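Local coordinates for putative lipoprotein (Bacteroides fragilis, PDB 3QNK), which probably binds glycans at the outer membrane as a SusD-like lipoprotein, helping to capture them for uptake, at residues Gly35-Ser43 and Ala56-Asp64; Leu274-Asp282 and Gln467-Phe475. All blocks are in the same frame, centred on the assembly; numbering follows the deposited sequence.

Contact 1: residues Gly35-Ser43 and Ala56-Asp64; sequences GLQLQENRS and ASWFKFNYD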
loop_
_atom_site.group_PDB
_atom_site.type_symbol
_atom_site.label_atom_id
_atom_site.label_comp_id
_atom_site.label_asym_id
_atom_site.label_seq_id
_atom_site.Cartn_x
_atom_site.Cartn_y
_atom_site.Cartn_z
ATOM N N GLY B 35 -6.808 -13.126 -2.376
ATOM C CA GLY B 35 -6.694 -14.219 -3.328
ATOM C C GLY B 35 -5.898 -15.402 -2.813
ATOM O O GLY B 35 -6.142 -16.536 -3.228
ATOM N N LEU B 36 -4.976 -15.152 -1.853
ATOM C CA LEU B 36 -4.086 -16.144 -1.271
ATOM C C LEU B 36 -4.643 -16.794 0.001
ATOM O O LEU B 36 -4.103 -17.838 0.441
ATOM C CB LEU B 36 -2.727 -15.513 -1.006
ATOM C CG LEU B 36 -1.989 -15.181 -2.287
ATOM C CD1 LEU B 36 -1.142 -13.955 -2.115
ATOM C CD2 LEU B 36 -1.196 -16.379 -2.797
ATOM N N GLN B 37 -5.753 -16.235 0.541
ATOM C CA GLN B 37 -6.472 -16.736 1.724
ATOM C C GLN B 37 -5.493 -17.060 2.840
ATOM O O GLN B 37 -5.414 -18.196 3.323
ATOM C CB GLN B 37 -7.330 -17.948 1.349
ATOM C CG GLN B 37 -8.578 -17.593 0.533
ATOM C CD GLN B 37 -9.617 -16.928 1.389
ATOM O OE1 GLN B 37 -10.184 -17.546 2.318
ATOM N NE2 GLN B 37 -9.822 -15.630 1.128
ATOM N N LEU B 38 -4.723 -16.039 3.232
ATOM C CA LEU B 38 -3.669 -16.189 4.198
ATOM C C LEU B 38 -4.208 -16.524 5.566
ATOM O O LEU B 38 -3.674 -17.437 6.195
ATOM C CB LEU B 38 -2.750 -14.976 4.206
ATOM C CG LEU B 38 -1.867 -14.812 2.939
ATOM C CD1 LEU B 38 -0.832 -13.758 3.158
ATOM C CD2 LEU B 38 -1.153 -16.132 2.551
ATOM N N GLN B 39 -5.306 -15.913 5.990
ATOM C CA GLN B 39 -5.957 -16.235 7.275
ATOM C C GLN B 39 -6.369 -17.721 7.356
ATOM O O GLN B 39 -6.201 -18.314 8.420
ATOM C CB GLN B 39 -7.183 -15.333 7.521
ATOM C CG GLN B 39 -6.827 -13.864 7.691
ATOM C CD GLN B 39 -6.085 -13.603 8.966
ATOM O OE1 GLN B 39 -4.946 -14.063 9.193
ATOM N NE2 GLN B 39 -6.723 -12.835 9.808
ATOM N N GLU B 40 -6.881 -18.321 6.234
ATOM C CA GLU B 40 -7.262 -19.736 6.195
ATOM C C GLU B 40 -6.024 -20.631 6.330
ATOM O O GLU B 40 -6.089 -21.679 6.975
ATOM C CB GLU B 40 -8.028 -20.081 4.909
ATOM C CG GLU B 40 -8.860 -21.349 5.031
ATOM C CD GLU B 40 -10.208 -21.284 5.736
ATOM O OE1 GLU B 40 -10.581 -20.217 6.285
ATOM O OE2 GLU B 40 -10.888 -22.337 5.747
ATOM N N ASN B 41 -4.887 -20.187 5.732
ATOM C CA ASN B 41 -3.604 -20.866 5.781
ATOM C C ASN B 41 -2.946 -20.643 7.148
ATOM O O ASN B 41 -1.838 -21.151 7.408
ATOM C CB ASN B 41 -2.722 -20.352 4.647
ATOM C CG ASN B 41 -3.098 -20.879 3.307
ATOM O OD1 ASN B 41 -3.069 -22.086 3.061
ATOM N ND2 ASN B 41 -3.446 -19.981 2.396
ATOM N N ARG B 42 -3.615 -19.832 8.012
ATOM C CA ARG B 42 -3.147 -19.576 9.385
ATOM C C ARG B 42 -4.124 -20.252 10.335
ATOM O O ARG B 42 -4.221 -19.877 11.489
ATOM C CB ARG B 42 -2.919 -18.067 9.681
ATOM C CG ARG B 42 -1.846 -17.511 8.754
ATOM C CD ARG B 42 -1.321 -16.161 9.089
ATOM N NE ARG B 42 -2.091 -15.110 8.444
ATOM C CZ ARG B 42 -1.617 -14.208 7.584
ATOM N NH1 ARG B 42 -0.328 -14.188 7.273
ATOM N NH2 ARG B 42 -2.426 -13.302 7.051
ATOM N N SER B 43 -4.807 -21.297 9.840
ATOM C CA SER B 43 -5.815 -22.091 10.547
ATOM C C SER B 43 -5.598 -23.590 10.301
ATOM O O SER B 43 -4.931 -23.981 9.338
ATOM C CB SER B 43 -7.229 -21.688 10.108
ATOM O OG SER B 43 -7.647 -22.411 8.967
ATOM N N ALA B 56 8.656 -16.991 6.197
ATOM C CA ALA B 56 8.983 -15.791 6.954
ATOM C C ALA B 56 8.086 -14.622 6.618
ATOM O O ALA B 56 7.758 -13.861 7.523
ATOM C CB ALA B 56 10.437 -15.418 6.726
ATOM N N SER B 57 7.706 -14.465 5.334
ATOM C CA SER B 57 6.854 -13.359 4.882
ATOM C C SER B 57 5.413 -13.491 5.307
ATOM O O SER B 57 4.834 -12.494 5.691
ATOM C CB SER B 57 6.869 -13.237 3.364
ATOM O OG SER B 57 8.081 -12.689 2.890
ATOM N N TRP B 58 4.816 -14.688 5.174
ATOM C CA TRP B 58 3.394 -14.892 5.362
ATOM C C TRP B 58 2.956 -15.725 6.543
ATOM O O TRP B 58 1.773 -15.624 6.898
ATOM C CB TRP B 58 2.822 -15.610 4.122
ATOM C CG TRP B 58 2.928 -14.893 2.800
ATOM C CD1 TRP B 58 3.324 -13.605 2.583
ATOM C CD2 TRP B 58 2.539 -15.414 1.514
ATOM N NE1 TRP B 58 3.291 -13.320 1.233
ATOM C CE2 TRP B 58 2.827 -14.418 0.553
ATOM C CE3 TRP B 58 2.076 -16.670 1.067
ATOM C CZ2 TRP B 58 2.604 -14.612 -0.817
ATOM C CZ3 TRP B 58 1.887 -16.871 -0.293
ATOM C CH2 TRP B 58 2.114 -15.838 -1.214
ATOM N N PHE B 59 3.799 -16.653 7.062
ATOM C CA PHE B 59 3.234 -17.596 8.037
ATOM C C PHE B 59 3.849 -17.592 9.421
ATOM O O PHE B 59 3.658 -18.575 10.146
ATOM C CB PHE B 59 3.221 -19.017 7.462
ATOM C CG PHE B 59 2.501 -19.075 6.125
ATOM C CD1 PHE B 59 1.174 -18.667 6.008
ATOM C CD2 PHE B 59 3.161 -19.503 4.978
ATOM C CE1 PHE B 59 0.528 -18.699 4.769
ATOM C CE2 PHE B 59 2.518 -19.522 3.742
ATOM C CZ PHE B 59 1.219 -19.101 3.642
ATOM N N LYS B 60 4.436 -16.449 9.855
ATOM C CA LYS B 60 5.014 -16.351 11.189
ATOM C C LYS B 60 3.976 -16.611 12.312
ATOM O O LYS B 60 4.363 -17.127 13.378
ATOM C CB LYS B 60 5.719 -15.014 11.394
ATOM C CG LYS B 60 7.198 -15.105 11.086
ATOM C CD LYS B 60 7.846 -13.756 11.156
ATOM C CE LYS B 60 9.278 -13.865 10.756
ATOM N NZ LYS B 60 9.926 -12.537 10.783
ATOM N N PHE B 61 2.669 -16.343 12.050
ATOM C CA PHE B 61 1.586 -16.576 13.035
ATOM C C PHE B 61 1.579 -18.023 13.489
ATOM O O PHE B 61 1.472 -18.325 14.679
ATOM C CB PHE B 61 0.199 -16.209 12.433
ATOM C CG PHE B 61 -1.016 -16.561 13.266
ATOM C CD1 PHE B 61 -1.617 -17.820 13.164
ATOM C CD2 PHE B 61 -1.583 -15.629 14.134
ATOM C CE1 PHE B 61 -2.723 -18.161 13.966
ATOM C CE2 PHE B 61 -2.712 -15.965 14.908
ATOM C CZ PHE B 61 -3.240 -17.243 14.851
ATOM N N ASN B 62 1.676 -18.921 12.525
ATOM C CA ASN B 62 1.621 -20.356 12.742
ATOM C C ASN B 62 2.674 -20.878 13.742
ATOM O O ASN B 62 2.511 -21.968 14.268
ATOM C CB ASN B 62 1.764 -21.062 11.409
ATOM C CG ASN B 62 0.537 -20.946 10.539
ATOM O OD1 ASN B 62 -0.581 -20.868 11.014
ATOM N ND2 ASN B 62 0.716 -21.009 9.241
ATOM N N TYR B 63 3.707 -20.095 14.033
ATOM C CA TYR B 63 4.770 -20.499 14.961
ATOM C C TYR B 63 4.934 -19.455 16.091
ATOM O O TYR B 63 5.940 -19.471 16.769
ATOM C CB TYR B 63 6.101 -20.712 14.194
ATOM C CG TYR B 63 5.930 -21.415 12.863
ATOM C CD1 TYR B 63 5.742 -22.801 12.798
ATOM C CD2 TYR B 63 5.827 -20.687 11.673
ATOM C CE1 TYR B 63 5.532 -23.451 11.569
ATOM C CE2 TYR B 63 5.575 -21.326 10.446
ATOM C CZ TYR B 63 5.459 -22.705 10.400
ATOM O OH TYR B 63 5.263 -23.303 9.193
ATOM N N ASP B 64 3.932 -18.582 16.305
ATOM C CA ASP B 64 3.910 -17.507 17.300
ATOM C C ASP B 64 5.200 -16.661 17.141
ATOM O O ASP B 64 5.945 -16.444 18.098
ATOM C CB ASP B 64 3.722 -18.047 18.744
ATOM C CG ASP B 64 3.619 -16.957 19.810
ATOM O OD1 ASP B 64 3.015 -15.895 19.520
ATOM O OD2 ASP B 64 4.162 -17.157 20.926
#
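Leu38 and Leu36 meet the indole of Trp58 crosswise and make the apolar half of this contact. Leu38 splits its two methyls between two aromatic residues: CD1 sits over one face of the indole in a CH-pi contact, 4.1 Å from the centroid of the Trp58 five-membered ring, while CD2 reaches the six-membered ring and also lies 3.8 Å from Phe59 CE1. Leu36 CD2 meets the far end of the indole at Trp58 CH2, 3.7 Å away. The Phe59 ring, one face of which lies against Trp58 CB, receives Asn41 CB at its CE1, 3.6 Å off.

The polar half gathers at Arg42 and Asn62. Asn62 ND2 donates an almost straight bond (174°) to Asn41 O, 3.1 Å long and in the carbonyl plane, and Asn62 OD1 bonds to Gln467. Arg42, bent at chi3 (-90°), brings one face of its guanidinium against Leu38 CB, toward the rim; Arg42 NE donates to Gln39 OE1 at 3.1 Å, NH1 makes a weak bond to Trp58 O, and NH2 forms a salt bridge with Asp74. Phe61 CB packs on Arg42 CD at 3.7 Å.

Helix 253-257 meets Leu36, helix 453-460 packs against Gln39 and Arg42, and Asp503 of the second subunit lies on Trp58 at the end of helix 55-58.

Contact 2: residues Leu274-Asp282 and Gln467-Phe475; sequences LGPTQELID and QTTLHGVRF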
loop_
_atom_site.group_PDB
_atom_site.type_symbol
_atom_site.label_atom_id
_atom_site.label_comp_id
_atom_site.label_asym_id
_atom_site.label_seq_id
_atom_site.Cartn_x
_atom_site.Cartn_y
_atom_site.Cartn_z
ATOM N N LEU B 274 -4.053 -23.072 -1.239
ATOM C CA LEU B 274 -4.605 -23.767 -0.073
ATOM C C LEU B 274 -4.357 -25.265 -0.161
ATOM O O LEU B 274 -4.506 -25.854 -1.231
ATOM C CB LEU B 274 -6.116 -23.494 0.045
ATOM C CG LEU B 274 -6.541 -22.060 0.310
ATOM C CD1 LEU B 274 -7.914 -21.807 -0.229
ATOM C CD2 LEU B 274 -6.469 -21.735 1.751
ATOM N N GLY B 275 -3.990 -25.855 0.959
ATOM C CA GLY B 275 -3.734 -27.281 1.070
ATOM C C GLY B 275 -4.560 -27.861 2.198
ATOM O O GLY B 275 -4.107 -27.868 3.346
ATOM N N PRO B 276 -5.805 -28.307 1.918
ATOM C CA PRO B 276 -6.629 -28.902 2.990
ATOM C C PRO B 276 -5.826 -29.948 3.791
ATOM O O PRO B 276 -5.044 -30.697 3.204
ATOM C CB PRO B 276 -7.792 -29.543 2.225
ATOM C CG PRO B 276 -7.894 -28.773 0.966
ATOM C CD PRO B 276 -6.504 -28.348 0.618
ATOM N N THR B 277 -5.974 -29.961 5.127
ATOM C CA THR B 277 -5.232 -30.862 6.011
ATOM C C THR B 277 -5.923 -32.202 6.181
ATOM O O THR B 277 -7.129 -32.343 5.960
ATOM C CB THR B 277 -5.138 -30.235 7.393
ATOM O OG1 THR B 277 -6.467 -29.838 7.748
ATOM C CG2 THR B 277 -4.214 -29.051 7.449
ATOM N N GLN B 278 -5.185 -33.172 6.680
ATOM C CA GLN B 278 -5.779 -34.455 6.967
ATOM C C GLN B 278 -6.805 -34.274 8.106
ATOM O O GLN B 278 -7.845 -34.924 8.090
ATOM C CB GLN B 278 -4.685 -35.478 7.292
ATOM C CG GLN B 278 -5.160 -36.914 7.272
ATOM C CD GLN B 278 -5.969 -37.211 6.039
ATOM O OE1 GLN B 278 -5.580 -36.869 4.910
ATOM N NE2 GLN B 278 -7.152 -37.767 6.248
ATOM N N GLU B 279 -6.571 -33.305 9.002
ATOM C CA GLU B 279 -7.482 -32.982 10.127
ATOM C C GLU B 279 -8.846 -32.503 9.624
ATOM O O GLU B 279 -9.878 -32.869 10.205
ATOM C CB GLU B 279 -6.875 -31.927 11.054
ATOM C CG GLU B 279 -5.823 -32.523 11.967
ATOM C CD GLU B 279 -4.412 -32.673 11.430
ATOM O OE1 GLU B 279 -4.161 -32.270 10.270
ATOM O OE2 GLU B 279 -3.564 -33.226 12.170
ATOM N N LEU B 280 -8.851 -31.718 8.538
ATOM C CA LEU B 280 -10.097 -31.292 7.935
ATOM C C LEU B 280 -10.736 -32.451 7.179
ATOM O O LEU B 280 -11.950 -32.633 7.288
ATOM C CB LEU B 280 -9.910 -30.091 6.994
ATOM C CG LEU B 280 -11.139 -29.648 6.209
ATOM C CD1 LEU B 280 -12.301 -29.183 7.136
ATOM C CD2 LEU B 280 -10.771 -28.599 5.210
ATOM N N ILE B 281 -9.937 -33.239 6.431
ATOM C CA ILE B 281 -10.472 -34.361 5.666
ATOM C C ILE B 281 -11.170 -35.326 6.632
ATOM O O ILE B 281 -12.290 -35.779 6.348
ATOM C CB ILE B 281 -9.357 -35.028 4.793
ATOM C CG1 ILE B 281 -9.266 -34.361 3.407
ATOM C CG2 ILE B 281 -9.620 -36.515 4.579
ATOM C CD1 ILE B 281 -8.892 -32.984 3.339
ATOM N N ASP B 282 -10.549 -35.558 7.803
ATOM C CA ASP B 282 -11.074 -36.451 8.847
ATOM C C ASP B 282 -12.410 -35.988 9.408
ATOM O O ASP B 282 -13.176 -36.825 9.890
ATOM C CB ASP B 282 -10.061 -36.567 10.001
ATOM C CG ASP B 282 -8.860 -37.485 9.733
ATOM O OD1 ASP B 282 -8.899 -38.259 8.731
ATOM O OD2 ASP B 282 -7.900 -37.462 10.544
ATOM N N GLN B 467 -3.924 -25.082 16.547
ATOM C CA GLN B 467 -2.599 -24.725 16.034
ATOM C C GLN B 467 -1.551 -25.646 16.661
ATOM O O GLN B 467 -0.831 -25.254 17.591
ATOM C CB GLN B 467 -2.302 -23.232 16.268
ATOM C CG GLN B 467 -3.200 -22.266 15.481
ATOM C CD GLN B 467 -2.962 -22.335 13.988
ATOM O OE1 GLN B 467 -3.642 -23.072 13.266
ATOM N NE2 GLN B 467 -2.033 -21.540 13.478
ATOM N N THR B 468 -1.506 -26.902 16.163
ATOM C CA THR B 468 -0.591 -27.960 16.601
ATOM C C THR B 468 0.109 -28.589 15.404
ATOM O O THR B 468 0.369 -27.905 14.423
ATOM C CB THR B 468 -1.340 -29.049 17.394
ATOM O OG1 THR B 468 -2.519 -29.428 16.689
ATOM C CG2 THR B 468 -1.684 -28.626 18.782
ATOM N N THR B 469 0.424 -29.904 15.494
ATOM C CA THR B 469 1.019 -30.635 14.398
ATOM C C THR B 469 -0.111 -31.042 13.477
ATOM O O THR B 469 -1.047 -31.728 13.910
ATOM C CB THR B 469 1.859 -31.798 14.892
ATOM O OG1 THR B 469 2.930 -31.272 15.668
ATOM C CG2 THR B 469 2.434 -32.624 13.750
ATOM N N LEU B 470 -0.035 -30.575 12.224
ATOM C CA LEU B 470 -1.019 -30.838 11.181
ATOM C C LEU B 470 -0.447 -31.874 10.237
ATOM O O LEU B 470 0.767 -32.026 10.138
ATOM C CB LEU B 470 -1.450 -29.562 10.458
ATOM C CG LEU B 470 -2.022 -28.459 11.345
ATOM C CD1 LEU B 470 -2.199 -27.218 10.557
ATOM C CD2 LEU B 470 -3.375 -28.863 11.978
ATOM N N HIS B 471 -1.335 -32.619 9.578
ATOM C CA HIS B 471 -0.968 -33.745 8.755
ATOM C C HIS B 471 -1.507 -33.649 7.330
ATOM O O HIS B 471 -2.288 -32.760 6.994
ATOM C CB HIS B 471 -1.492 -35.023 9.432
ATOM C CG HIS B 471 -0.894 -35.247 10.783
ATOM N ND1 HIS B 471 -1.464 -34.707 11.927
ATOM C CD2 HIS B 471 0.263 -35.864 11.123
ATOM C CE1 HIS B 471 -0.662 -35.050 12.924
ATOM N NE2 HIS B 471 0.396 -35.734 12.484
ATOM N N GLY B 472 -1.053 -34.590 6.509
ATOM C CA GLY B 472 -1.460 -34.750 5.116
ATOM C C GLY B 472 -1.166 -36.153 4.636
ATOM O O GLY B 472 -0.892 -37.032 5.448
ATOM N N VAL B 473 -1.230 -36.384 3.336
ATOM C CA VAL B 473 -0.911 -37.693 2.772
ATOM C C VAL B 473 0.197 -37.543 1.708
ATOM O O VAL B 473 0.413 -36.455 1.174
ATOM C CB VAL B 473 -2.125 -38.515 2.241
ATOM C CG1 VAL B 473 -3.117 -38.802 3.360
ATOM C CG2 VAL B 473 -2.805 -37.846 1.040
ATOM N N ARG B 474 0.899 -38.645 1.434
ATOM C CA ARG B 474 1.969 -38.773 0.461
ATOM C C ARG B 474 1.787 -40.118 -0.194
ATOM O O ARG B 474 1.657 -41.108 0.522
ATOM C CB ARG B 474 3.301 -38.664 1.200
ATOM C CG ARG B 474 4.534 -38.868 0.400
ATOM C CD ARG B 474 5.729 -38.758 1.332
ATOM N NE ARG B 474 6.272 -40.079 1.658
ATOM C CZ ARG B 474 6.824 -40.412 2.819
ATOM N NH1 ARG B 474 6.928 -39.519 3.798
ATOM N NH2 ARG B 474 7.291 -41.634 3.008
ATOM N N PHE B 475 1.722 -40.167 -1.530
ATOM C CA PHE B 475 1.534 -41.429 -2.253
ATOM C C PHE B 475 2.868 -42.087 -2.586
ATOM O O PHE B 475 3.817 -41.453 -3.062
ATOM C CB PHE B 475 0.670 -41.256 -3.499
ATOM C CG PHE B 475 -0.802 -41.239 -3.117
ATOM C CD1 PHE B 475 -1.364 -40.129 -2.477
ATOM C CD2 PHE B 475 -1.624 -42.329 -3.394
ATOM C CE1 PHE B 475 -2.702 -40.130 -2.086
ATOM C CE2 PHE B 475 -2.966 -42.321 -3.004
ATOM C CZ PHE B 475 -3.487 -41.231 -2.342
#
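Helix 278-282 meets strand 469-475 nearly at right angles, their axes 80° apart in direction and 7.4 Å apart at closest approach, and Gln278 N in the first turn donates to His471 O at 2.9 Å. The carboxylate of Glu279 spans the backbone and side chain of a single residue. Glu279 OE1 accepts from His471 N at 2.9 Å through the syn lone pair, and Glu279 OE2 takes His471 ND1 at 2.6 Å, in the plane of the imidazole and nearly straight (175°). The bend of Glu279 at chi2 (84°) swings the carboxylate back to the strand; the backbone bond holds it in place and the ND1 bond fixes the rotation of the ring. The carboxylate would probably favour a protonated imidazole.

Gln278 lays CB against His471 CB, 3.9 Å away, and brings OE1 against Val473 CG1, while the same oxygen is hydrogen-bonded to Tyr359 OH; NE2 donates to Asp282 OD1. Thr277 is the N-cap: OG1 accepts from Leu280 N and is also hydrogen-bonded to Asp44 O, while Thr277 CG2 touches Leu470 CB at 4.1 Å. Strand 469-475 is, within this chain, an outer strand of a three-stranded antiparallel sheet, beside strand 480-488, and the helix start crosses it while Leu280 packs on helix 432-446.

Contact 1 closes before contact 2 opens along the chain, and their centres lie about 15 Å apart. The first belongs to the N-terminal starch-binding-associated part of the sequence and the second to the later SusD part, yet they meet directly. Gln467, just ahead of strand 469-475, probably hydrogen-bonds through NE2 to Asn62 OD1 at 2.9 Å and packs against Phe61, while Leu274 CD2 touches Asn41 ND2. The loop after Ser43 adds a second tie, since Asp44, Asn45, Ser46 and Val47 bond to residues of 274-282. The N-terminal loops are thereby joined to the helix and sheet edge of the later part of the chain.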